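Local coordinates for protein phosphoribosylformylglycinamidine synthase 2 (Thermus thermophilus, PDB 3VIU) that belongs to the PurM-like (AIR synthase related) family, carrying two N-terminal and two C-terminal family domains in one chain, and binds adenosine-5'-diphosphate and magnesium ion, at residues N170-A175 against K533-T538; T101-I106 against I118-S123; S512-V517 against L594-E599. One frame throughout, in Å; residues are numbered along the deposited sequence.

Contact 1. Residues N170-A175 against K533-T538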
ATOM      1  N   ASN A 170      -3.724 -11.513 -14.408  1.00 20.04           N
ATOM      2  CA  ASN A 170      -3.911 -11.324 -12.980  1.00 18.50           C
ATOM      3  C   ASN A 170      -3.756  -9.865 -12.577  1.00 17.44           C
ATOM      4  O   ASN A 170      -2.648  -9.400 -12.320  1.00 17.51           O
ATOM      5  CB  ASN A 170      -2.909 -12.183 -12.206  1.00 19.46           C
ATOM      6  CG  ASN A 170      -2.971 -13.656 -12.599  1.00 21.08           C
ATOM      7  OD1 ASN A 170      -2.579 -14.037 -13.703  1.00 22.38           O
ATOM      8  ND2 ASN A 170      -3.472 -14.487 -11.694  1.00 22.22           N
ATOM      9  N   PRO A 171      -4.869  -9.116 -12.527  1.00 15.05           N
ATOM     10  CA  PRO A 171      -4.763  -7.712 -12.139  1.00 15.02           C
ATOM     11  C   PRO A 171      -4.476  -7.606 -10.640  1.00 15.34           C
ATOM     12  O   PRO A 171      -4.630  -8.580  -9.893  1.00 16.07           O
ATOM     13  CB  PRO A 171      -6.131  -7.151 -12.525  1.00 14.61           C
ATOM     14  CG  PRO A 171      -7.037  -8.313 -12.278  1.00 12.64           C
ATOM     15  CD  PRO A 171      -6.258  -9.459 -12.879  1.00 14.64           C
ATOM     16  N   LEU A 172      -4.048  -6.432 -10.197  1.00 12.89           N
ATOM     17  CA  LEU A 172      -3.764  -6.249  -8.787  1.00 12.02           C
ATOM     18  C   LEU A 172      -4.547  -5.086  -8.216  1.00 11.69           C
ATOM     19  O   LEU A 172      -4.681  -4.038  -8.846  1.00 12.76           O
ATOM     20  CB  LEU A 172      -2.272  -6.001  -8.557  1.00 12.45           C
ATOM     21  CG  LEU A 172      -1.256  -7.086  -8.920  1.00 11.45           C
ATOM     22  CD1 LEU A 172       0.119  -6.622  -8.484  1.00 10.62           C
ATOM     23  CD2 LEU A 172      -1.607  -8.402  -8.244  1.00 14.09           C
ATOM     24  N   VAL A 173      -5.070  -5.284  -7.018  1.00 11.21           N
ATOM     25  CA  VAL A 173      -5.807  -4.242  -6.332  1.00 11.36           C
ATOM     26  C   VAL A 173      -5.410  -4.285  -4.864  1.00 13.43           C
ATOM     27  O   VAL A 173      -5.816  -5.184  -4.122  1.00 13.69           O
ATOM     28  CB  VAL A 173      -7.327  -4.438  -6.453  1.00 10.76           C
ATOM     29  CG1 VAL A 173      -8.046  -3.282  -5.773  1.00  7.19           C
ATOM     30  CG2 VAL A 173      -7.724  -4.541  -7.922  1.00  7.87           C
ATOM     31  N   ASN A 174      -4.585  -3.328  -4.460  1.00 14.01           N
ATOM     32  CA  ASN A 174      -4.133  -3.237  -3.077  1.00 15.56           C
ATOM     33  C   ASN A 174      -4.633  -1.917  -2.497  1.00 16.87           C
ATOM     34  O   ASN A 174      -4.618  -0.883  -3.173  1.00 18.03           O
ATOM     35  CB  ASN A 174      -2.605  -3.280  -3.009  1.00 15.88           C
ATOM     36  CG  ASN A 174      -2.043  -4.681  -3.214  1.00 19.62           C
ATOM     37  OD1 ASN A 174      -2.518  -5.444  -4.064  1.00 20.66           O
ATOM     38  ND2 ASN A 174      -1.009  -5.018  -2.445  1.00 17.35           N
ATOM     39  N   ALA A 175      -5.088  -1.945  -1.253  1.00 16.20           N
ATOM     40  CA  ALA A 175      -5.571  -0.726  -0.627  1.00 17.41           C
ATOM     41  C   ALA A 175      -4.797  -0.445   0.651  1.00 18.85           C
ATOM     42  O   ALA A 175      -4.620  -1.321   1.499  1.00 20.97           O
ATOM     43  CB  ALA A 175      -7.058  -0.836  -0.329  1.00 16.14           C
ATOM     44  N   LYS A 533       2.315 -17.841 -16.841  1.00 27.40           N
ATOM     45  CA  LYS A 533       2.618 -16.415 -16.981  1.00 26.63           C
ATOM     46  C   LYS A 533       2.568 -15.749 -15.604  1.00 23.68           C
ATOM     47  O   LYS A 533       1.518 -15.701 -14.972  1.00 21.14           O
ATOM     48  CB  LYS A 533       1.615 -15.727 -17.911  1.00 27.09           C
ATOM     49  CG  LYS A 533       1.939 -14.259 -18.138  1.00 27.15           C
ATOM     50  CD  LYS A 533       0.874 -13.560 -18.954  1.00 28.21           C
ATOM     51  CE  LYS A 533       1.171 -12.081 -19.075  1.00 26.40           C
ATOM     52  NZ  LYS A 533       0.115 -11.372 -19.829  1.00 27.78           N
ATOM     53  N   ARG A 534       3.710 -15.247 -15.144  1.00 23.21           N
ATOM     54  CA  ARG A 534       3.789 -14.600 -13.833  1.00 22.53           C
ATOM     55  C   ARG A 534       3.684 -13.085 -13.957  1.00 20.98           C
ATOM     56  O   ARG A 534       4.219 -12.502 -14.897  1.00 20.41           O
ATOM     57  CB  ARG A 534       5.115 -14.949 -13.140  1.00 23.60           C
ATOM     58  CG  ARG A 534       5.440 -16.438 -13.082  1.00 22.51           C
ATOM     59  CD  ARG A 534       6.627 -16.723 -12.171  1.00 21.05           C
ATOM     60  NE  ARG A 534       7.806 -15.938 -12.523  1.00 21.36           N
ATOM     61  CZ  ARG A 534       8.473 -16.057 -13.667  1.00 22.07           C
ATOM     62  NH1 ARG A 534       9.534 -15.296 -13.903  1.00 18.77           N
ATOM     63  NH2 ARG A 534       8.078 -16.938 -14.576  1.00 24.36           N
ATOM     64  N   ILE A 535       2.985 -12.448 -13.018  1.00 19.51           N
ATOM     65  CA  ILE A 535       2.862 -10.992 -13.042  1.00 16.63           C
ATOM     66  C   ILE A 535       4.231 -10.444 -12.691  1.00 15.42           C
ATOM     67  O   ILE A 535       5.049 -11.147 -12.117  1.00 13.72           O
ATOM     68  CB  ILE A 535       1.890 -10.453 -11.969  1.00 15.22           C
ATOM     69  CG1 ILE A 535       2.396 -10.858 -10.582  1.00 12.82           C
ATOM     70  CG2 ILE A 535       0.460 -10.955 -12.231  1.00 15.74           C
ATOM     71  CD1 ILE A 535       1.614 -10.274  -9.443  1.00 13.16           C
ATOM     72  N   PRO A 536       4.511  -9.189 -13.060  1.00 16.03           N
ATOM     73  CA  PRO A 536       5.820  -8.629 -12.719  1.00 14.53           C
ATOM     74  C   PRO A 536       5.884  -8.625 -11.199  1.00 12.73           C
ATOM     75  O   PRO A 536       4.882  -8.361 -10.552  1.00 12.45           O
ATOM     76  CB  PRO A 536       5.741  -7.209 -13.274  1.00 13.05           C
ATOM     77  CG  PRO A 536       4.871  -7.380 -14.477  1.00 16.30           C
ATOM     78  CD  PRO A 536       3.765  -8.283 -13.951  1.00 16.27           C
ATOM     79  N   PRO A 537       7.042  -8.948 -10.609  1.00 12.60           N
ATOM     80  CA  PRO A 537       7.113  -8.939  -9.143  1.00 12.12           C
ATOM     81  C   PRO A 537       6.646  -7.557  -8.693  1.00 11.47           C
ATOM     82  O   PRO A 537       7.101  -6.548  -9.216  1.00  7.45           O
ATOM     83  CB  PRO A 537       8.592  -9.183  -8.869  1.00 12.34           C
ATOM     84  CG  PRO A 537       8.986 -10.070 -10.011  1.00 14.92           C
ATOM     85  CD  PRO A 537       8.313  -9.400 -11.196  1.00 13.68           C
ATOM     86  N   THR A 538       5.731  -7.509  -7.735  1.00 11.39           N
ATOM     87  CA  THR A 538       5.208  -6.224  -7.311  1.00 13.91           C
ATOM     88  C   THR A 538       5.206  -5.967  -5.810  1.00 15.50           C
ATOM     89  O   THR A 538       4.385  -6.511  -5.068  1.00 17.87           O
ATOM     90  CB  THR A 538       3.774  -6.032  -7.846  1.00 13.29           C
ATOM     91  OG1 THR A 538       3.785  -6.121  -9.272  1.00 14.59           O
ATOM     92  CG2 THR A 538       3.235  -4.672  -7.458  1.00 14.22           C
TER
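The two backbones approach to 6.8 Å between the CA atoms of Asn-170 and Ile-535, then widen to 9.1 Å between those of Leu-172 and Thr-538; no hydrogen bond joins them, and the contact is made by side chains. Ile-535 divides its branches between two partners. Its CG2 sits 3.6 Å from Asn-170 CB and also lies against Asn-170 O, while CD1, at the end of an extended arm (chi2 174°), meets Leu-172 CD2 tip to tip at 3.9 Å. The other leucine methyl, CD1, rests against the whole branched end of Thr-538, 3.8 Å from its CB. A forked leucine and a branched isoleucine suit this place because each offers two methyl contacts between two backbones too far apart to bond. Threonine suits its place because OG1, while facing the leucine, still donates to Pro-536 O at 2.8 Å, from above the carbonyl plane, and also bonds with Tyr-167 OH. Nearby, Lys-533 pairs with Glu-169. The arrangement joins the chain's two N-terminal domains, the start of strand 172-182 meeting the approach to strand 538-548, consistent with a chain that carries the PurM-like N- and C-terminal domain pair twice.

Contact 2. Residues T101-I106 against I118-S123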
ATOM      1  N   THR A 101     -14.708  -4.221  -1.215  1.00 16.59           N
ATOM      2  CA  THR A 101     -14.471  -5.107  -0.097  1.00 16.65           C
ATOM      3  C   THR A 101     -13.033  -4.989   0.372  1.00 17.13           C
ATOM      4  O   THR A 101     -12.734  -5.175   1.552  1.00 17.32           O
ATOM      5  CB  THR A 101     -14.797  -6.539  -0.491  1.00 17.86           C
ATOM      6  OG1 THR A 101     -16.220  -6.687  -0.504  1.00 23.15           O
ATOM      7  CG2 THR A 101     -14.198  -7.527   0.487  1.00 20.67           C
ATOM      8  N   GLY A 102     -12.139  -4.669  -0.554  1.00 16.60           N
ATOM      9  CA  GLY A 102     -10.753  -4.497  -0.177  1.00 15.00           C
ATOM     10  C   GLY A 102     -10.681  -3.274   0.719  1.00 15.53           C
ATOM     11  O   GLY A 102      -9.953  -3.262   1.709  1.00 16.15           O
ATOM     12  N   VAL A 103     -11.457  -2.246   0.384  1.00 15.22           N
ATOM     13  CA  VAL A 103     -11.471  -1.022   1.174  1.00 15.59           C
ATOM     14  C   VAL A 103     -12.095  -1.237   2.558  1.00 15.15           C
ATOM     15  O   VAL A 103     -11.570  -0.755   3.566  1.00 15.64           O
ATOM     16  CB  VAL A 103     -12.210   0.106   0.423  1.00 16.01           C
ATOM     17  CG1 VAL A 103     -12.432   1.298   1.335  1.00 15.45           C
ATOM     18  CG2 VAL A 103     -11.388   0.531  -0.770  1.00 15.76           C
ATOM     19  N   GLY A 104     -13.206  -1.965   2.612  1.00 13.99           N
ATOM     20  CA  GLY A 104     -13.842  -2.227   3.891  1.00 13.37           C
ATOM     21  C   GLY A 104     -12.904  -2.949   4.848  1.00 13.86           C
ATOM     22  O   GLY A 104     -12.751  -2.550   6.002  1.00 13.35           O
ATOM     23  N   GLY A 105     -12.270  -4.013   4.358  1.00 14.29           N
ATOM     24  CA  GLY A 105     -11.345  -4.783   5.168  1.00 13.56           C
ATOM     25  C   GLY A 105     -10.160  -3.992   5.708  1.00 16.29           C
ATOM     26  O   GLY A 105      -9.862  -4.057   6.906  1.00 16.33           O
ATOM     27  N   ILE A 106      -9.477  -3.247   4.843  1.00 14.88           N
ATOM     28  CA  ILE A 106      -8.322  -2.467   5.280  1.00 14.77           C
ATOM     29  C   ILE A 106      -8.752  -1.457   6.352  1.00 15.08           C
ATOM     30  O   ILE A 106      -8.022  -1.197   7.311  1.00 14.57           O
ATOM     31  CB  ILE A 106      -7.649  -1.726   4.070  1.00 15.10           C
ATOM     32  CG1 ILE A 106      -6.270  -1.213   4.470  1.00 16.45           C
ATOM     33  CG2 ILE A 106      -8.497  -0.552   3.606  1.00 13.43           C
ATOM     34  CD1 ILE A 106      -5.271  -2.307   4.714  1.00 21.43           C
ATOM     35  N   ILE A 118      -8.084   8.149   8.342  1.00 14.45           N
ATOM     36  CA  ILE A 118      -8.039   9.511   7.829  1.00 15.62           C
ATOM     37  C   ILE A 118      -7.717   9.531   6.354  1.00 16.27           C
ATOM     38  O   ILE A 118      -7.837  10.571   5.700  1.00 16.76           O
ATOM     39  CB  ILE A 118      -6.984  10.393   8.573  1.00 15.23           C
ATOM     40  CG1 ILE A 118      -5.573   9.828   8.367  1.00 15.04           C
ATOM     41  CG2 ILE A 118      -7.332  10.481  10.049  1.00 14.37           C
ATOM     42  CD1 ILE A 118      -4.469  10.613   9.079  1.00 12.34           C
ATOM     43  N   ALA A 119      -7.307   8.386   5.820  1.00 15.95           N
ATOM     44  CA  ALA A 119      -6.985   8.335   4.408  1.00 14.98           C
ATOM     45  C   ALA A 119      -6.838   6.936   3.824  1.00 15.81           C
ATOM     46  O   ALA A 119      -6.485   5.981   4.522  1.00 14.19           O
ATOM     47  CB  ALA A 119      -5.722   9.130   4.152  1.00 13.55           C
ATOM     48  N   LEU A 120      -7.123   6.842   2.527  1.00 16.99           N
ATOM     49  CA  LEU A 120      -7.000   5.607   1.758  1.00 17.68           C
ATOM     50  C   LEU A 120      -6.148   5.888   0.524  1.00 17.61           C
ATOM     51  O   LEU A 120      -6.222   6.969  -0.052  1.00 19.03           O
ATOM     52  CB  LEU A 120      -8.374   5.097   1.306  1.00 17.00           C
ATOM     53  CG  LEU A 120      -9.237   4.401   2.363  1.00 17.45           C
ATOM     54  CD1 LEU A 120     -10.665   4.270   1.868  1.00 16.99           C
ATOM     55  CD2 LEU A 120      -8.639   3.044   2.684  1.00 15.91           C
ATOM     56  N   LEU A 121      -5.313   4.927   0.150  1.00 18.54           N
ATOM     57  CA  LEU A 121      -4.488   5.049  -1.045  1.00 19.81           C
ATOM     58  C   LEU A 121      -4.640   3.729  -1.786  1.00 20.49           C
ATOM     59  O   LEU A 121      -4.602   2.663  -1.173  1.00 20.81           O
ATOM     60  CB  LEU A 121      -3.011   5.294  -0.703  1.00 19.89           C
ATOM     61  CG  LEU A 121      -2.609   6.617  -0.038  1.00 21.95           C
ATOM     62  CD1 LEU A 121      -2.877   6.539   1.461  1.00 18.21           C
ATOM     63  CD2 LEU A 121      -1.121   6.894  -0.286  1.00 18.54           C
ATOM     64  N   ASP A 122      -4.834   3.796  -3.097  1.00 21.38           N
ATOM     65  CA  ASP A 122      -4.999   2.585  -3.889  1.00 23.82           C
ATOM     66  C   ASP A 122      -3.793   2.311  -4.787  1.00 22.25           C
ATOM     67  O   ASP A 122      -3.206   3.227  -5.357  1.00 23.77           O
ATOM     68  CB  ASP A 122      -6.272   2.681  -4.733  1.00 27.87           C
ATOM     69  CG  ASP A 122      -6.319   3.940  -5.577  1.00 35.17           C
ATOM     70  OD1 ASP A 122      -6.298   5.045  -4.993  1.00 39.47           O
ATOM     71  OD2 ASP A 122      -6.378   3.831  -6.822  1.00 38.00           O
ATOM     72  N   SER A 123      -3.424   1.042  -4.898  1.00 19.81           N
ATOM     73  CA  SER A 123      -2.302   0.641  -5.729  1.00 17.51           C
ATOM     74  C   SER A 123      -2.883  -0.331  -6.750  1.00 16.97           C
ATOM     75  O   SER A 123      -3.217  -1.476  -6.418  1.00 17.20           O
ATOM     76  CB  SER A 123      -1.234  -0.032  -4.866  1.00 18.40           C
ATOM     77  OG  SER A 123       0.048   0.090  -5.459  1.00 21.13           O
TER
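One side chain, Leu-120, makes the entire strand side of this contact, one methyl going to each of two residues of the facing helix. Its CD1 lies 3.5 Å from Val-103 CG1, a tight approach for two methyl carbons, and its CD2 lies 3.7 Å from Ile-106 CG2. Val-103 and Ile-106 are three positions apart, nearly one helical turn, and so present their branches side by side on the surface that looks at the strand; the turn between them is kept regular by the bonds from Gly-105 N to Thr-101 O and from Ile-106 N to Gly-102 O. The leucine and the valine cross at a slant, whereas the leucine and Ile-106 slide past each other in opposite directions. In Ile-106 the long branch CG1 is anti to the backbone N (chi1 -166°), which leaves CG2 between the N and the carbonyl carbon and turned to the leucine. All three residues are buried and purely apolar, as suits a helix-sheet interface: the forked leucine serves both helix residues, while each beta-branched residue offers it one methyl. Strand alternation sends Ala-119 and Leu-121 to the opposite face of the sheet, and a classic beta bulge at Ile-118 and Ala-119, both facing Leu-178, marks the earlier part of the strand. Helix 95-112 thus lies over strand 116-126, which runs between strands 172-182 and 156-163; Cys-177 and Thr-156 flank Leu-120 from these neighbours, while Tyr-148 of helix 132-152 touches Val-103.

Contact 3. Residues S512-V517 against L594-E599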
ATOM      1  N   SER A 512      15.768  -0.687   3.045  1.00 17.65           N
ATOM      2  CA  SER A 512      15.357  -0.376   4.402  1.00 17.04           C
ATOM      3  C   SER A 512      16.548  -0.092   5.306  1.00 19.33           C
ATOM      4  O   SER A 512      16.542   0.875   6.070  1.00 19.27           O
ATOM      5  CB  SER A 512      14.548  -1.538   4.975  1.00 14.58           C
ATOM      6  OG  SER A 512      14.205  -1.298   6.323  1.00 15.84           O
ATOM      7  N   GLU A 513      17.568  -0.943   5.219  1.00 20.56           N
ATOM      8  CA  GLU A 513      18.752  -0.786   6.047  1.00 20.63           C
ATOM      9  C   GLU A 513      19.510   0.488   5.703  1.00 19.62           C
ATOM     10  O   GLU A 513      19.927   1.238   6.588  1.00 18.44           O
ATOM     11  CB  GLU A 513      19.662  -1.999   5.883  1.00 25.05           C
ATOM     12  CG  GLU A 513      20.838  -2.023   6.840  1.00 35.26           C
ATOM     13  CD  GLU A 513      21.679  -3.289   6.707  1.00 41.08           C
ATOM     14  OE1 GLU A 513      22.701  -3.406   7.428  1.00 42.90           O
ATOM     15  OE2 GLU A 513      21.316  -4.163   5.885  1.00 42.75           O
ATOM     16  N   ALA A 514      19.667   0.750   4.413  1.00 17.22           N
ATOM     17  CA  ALA A 514      20.395   1.934   3.987  1.00 17.27           C
ATOM     18  C   ALA A 514      19.714   3.247   4.359  1.00 17.59           C
ATOM     19  O   ALA A 514      20.378   4.179   4.811  1.00 17.26           O
ATOM     20  CB  ALA A 514      20.635   1.879   2.498  1.00 18.12           C
ATOM     21  N   LEU A 515      18.397   3.323   4.172  1.00 17.35           N
ATOM     22  CA  LEU A 515      17.651   4.544   4.477  1.00 17.03           C
ATOM     23  C   LEU A 515      17.223   4.661   5.938  1.00 17.18           C
ATOM     24  O   LEU A 515      16.737   5.707   6.367  1.00 19.65           O
ATOM     25  CB  LEU A 515      16.407   4.641   3.594  1.00 16.03           C
ATOM     26  CG  LEU A 515      16.619   4.695   2.086  1.00 16.60           C
ATOM     27  CD1 LEU A 515      15.268   4.632   1.384  1.00 16.00           C
ATOM     28  CD2 LEU A 515      17.369   5.967   1.719  1.00 16.74           C
ATOM     29  N   GLY A 516      17.401   3.596   6.708  1.00 16.04           N
ATOM     30  CA  GLY A 516      17.002   3.648   8.100  1.00 13.76           C
ATOM     31  C   GLY A 516      15.505   3.841   8.244  1.00 13.78           C
ATOM     32  O   GLY A 516      15.048   4.710   8.985  1.00 13.53           O
ATOM     33  N   VAL A 517      14.743   3.036   7.512  1.00 12.52           N
ATOM     34  CA  VAL A 517      13.284   3.075   7.559  1.00 13.02           C
ATOM     35  C   VAL A 517      12.831   1.624   7.702  1.00 12.23           C
ATOM     36  O   VAL A 517      13.020   0.824   6.792  1.00 11.65           O
ATOM     37  CB  VAL A 517      12.689   3.654   6.257  1.00 13.74           C
ATOM     38  CG1 VAL A 517      11.176   3.686   6.351  1.00 13.43           C
ATOM     39  CG2 VAL A 517      13.241   5.046   6.004  1.00 13.89           C
ATOM     40  N   LEU A 594      20.946   2.213  -8.603  1.00 18.12           N
ATOM     41  CA  LEU A 594      20.480   2.940  -7.437  1.00 16.80           C
ATOM     42  C   LEU A 594      21.551   2.930  -6.350  1.00 17.09           C
ATOM     43  O   LEU A 594      21.894   1.878  -5.803  1.00 17.21           O
ATOM     44  CB  LEU A 594      19.185   2.310  -6.925  1.00 15.15           C
ATOM     45  CG  LEU A 594      18.578   2.778  -5.601  1.00 18.26           C
ATOM     46  CD1 LEU A 594      18.429   4.298  -5.566  1.00 18.03           C
ATOM     47  CD2 LEU A 594      17.219   2.107  -5.436  1.00 17.30           C
ATOM     48  N   ASP A 595      22.082   4.115  -6.068  1.00 15.54           N
ATOM     49  CA  ASP A 595      23.105   4.318  -5.050  1.00 15.18           C
ATOM     50  C   ASP A 595      22.321   4.734  -3.815  1.00 14.03           C
ATOM     51  O   ASP A 595      21.874   5.876  -3.702  1.00 13.82           O
ATOM     52  CB  ASP A 595      24.053   5.452  -5.478  1.00 17.52           C
ATOM     53  CG  ASP A 595      25.133   5.758  -4.442  1.00 20.01           C
ATOM     54  OD1 ASP A 595      24.865   5.634  -3.229  1.00 18.52           O
ATOM     55  OD2 ASP A 595      26.253   6.149  -4.851  1.00 22.00           O
ATOM     56  N   LEU A 596      22.146   3.801  -2.895  1.00 13.17           N
ATOM     57  CA  LEU A 596      21.405   4.073  -1.685  1.00 12.95           C
ATOM     58  C   LEU A 596      22.049   5.152  -0.832  1.00 14.21           C
ATOM     59  O   LEU A 596      21.354   5.882  -0.131  1.00 15.12           O
ATOM     60  CB  LEU A 596      21.218   2.777  -0.903  1.00 11.95           C
ATOM     61  CG  LEU A 596      20.179   1.898  -1.614  1.00 12.37           C
ATOM     62  CD1 LEU A 596      20.270   0.464  -1.140  1.00 11.06           C
ATOM     63  CD2 LEU A 596      18.781   2.486  -1.368  1.00 11.02           C
ATOM     64  N   GLY A 597      23.371   5.274  -0.905  1.00 14.26           N
ATOM     65  CA  GLY A 597      24.049   6.295  -0.128  1.00 12.91           C
ATOM     66  C   GLY A 597      23.681   7.669  -0.648  1.00 14.03           C
ATOM     67  O   GLY A 597      23.404   8.592   0.127  1.00 15.07           O
ATOM     68  N   ARG A 598      23.676   7.813  -1.970  1.00 13.03           N
ATOM     69  CA  ARG A 598      23.324   9.083  -2.579  1.00 14.33           C
ATOM     70  C   ARG A 598      21.852   9.382  -2.271  1.00 15.11           C
ATOM     71  O   ARG A 598      21.507  10.498  -1.871  1.00 13.81           O
ATOM     72  CB  ARG A 598      23.546   9.024  -4.095  1.00 16.24           C
ATOM     73  CG  ARG A 598      23.009  10.228  -4.858  1.00 19.72           C
ATOM     74  CD  ARG A 598      23.738  11.507  -4.479  1.00 24.98           C
ATOM     75  NE  ARG A 598      25.114  11.517  -4.969  1.00 27.68           N
ATOM     76  CZ  ARG A 598      25.453  11.540  -6.254  1.00 30.17           C
ATOM     77  NH1 ARG A 598      24.521  11.561  -7.198  1.00 32.37           N
ATOM     78  NH2 ARG A 598      26.732  11.523  -6.598  1.00 32.62           N
ATOM     79  N   GLU A 599      20.999   8.370  -2.447  1.00 13.16           N
ATOM     80  CA  GLU A 599      19.568   8.508  -2.205  1.00 14.07           C
ATOM     81  C   GLU A 599      19.281   9.088  -0.827  1.00 14.22           C
ATOM     82  O   GLU A 599      18.508  10.037  -0.696  1.00 15.06           O
ATOM     83  CB  GLU A 599      18.863   7.153  -2.342  1.00 12.11           C
ATOM     84  CG  GLU A 599      17.340   7.241  -2.189  1.00 13.42           C
ATOM     85  CD  GLU A 599      16.668   8.047  -3.296  1.00 14.35           C
ATOM     86  OE1 GLU A 599      15.861   8.945  -2.980  1.00 17.00           O
ATOM     87  OE2 GLU A 599      16.936   7.780  -4.483  1.00 12.53           O
TER
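The C-terminal end of helix 495-515 meets the first turn of helix 596-611. Ala-514 CB lies 3.6 Å from Leu-596 CB, with the leucine's CD1 also near it at 3.9 Å; alanine suits this place, since its short side chain lets the backbones come within 6.1 Å, measured between the CA atoms of Ala-514 and Leu-596. Leu-596, partly buried, suits its own by laying an apolar chain on Ala-514 while also touching Met-463. One residue on, Leu-515 CD2 lies athwart the Glu-599 chain, 4.1 Å from CG. A bend at chi2 (65°) leaves the aliphatic part of Glu-599 to the leucine, while its carboxylate bonds Ser-659 OG and forms a salt bridge with Arg-471, which would probably favour the charged form. Asp-595 is the N-cap, its OD1 accepting from Arg-598 N at 2.8 Å, and Gly-516, with positive phi (64°), suits the turn ending the other helix. There Val-517 N bonds Ser-512 O and Gly-516 N shares weak bonds with Ser-512 O and Glu-513 O, a Schellman pattern whose inner bond is weak. One helix C-terminus thus packs on another's N-terminus where the second N-terminal and C-terminal AIR synthase related domains meet.

In the fold
Residues 170-175 of contact 1 and 118-123 of contact 2 lie in one sheet, where strands 172-182 and 116-126 are neighbours: the contacts' centres are 17 Å apart, yet they touch, Asn-174 O lying 2.8 Å from Ser-123 N in a probable hydrogen bond, and Ala-175 O packing on Ile-106 CG1. Contact 3 lies wholly in the second half of the chain, its segments alternating with those of contact 1; it touches neither, its nearest atoms about 14 Å from each. The ADP pocket draws on both halves of the chain, about 6 Å from the side chain of Ile-106 and 12 Å from that of Thr-538. The magnesium ion, held by Asp-430, Asn-472 and Asp-620 of the second half, is about 10 Å from the Glu-599 side chain.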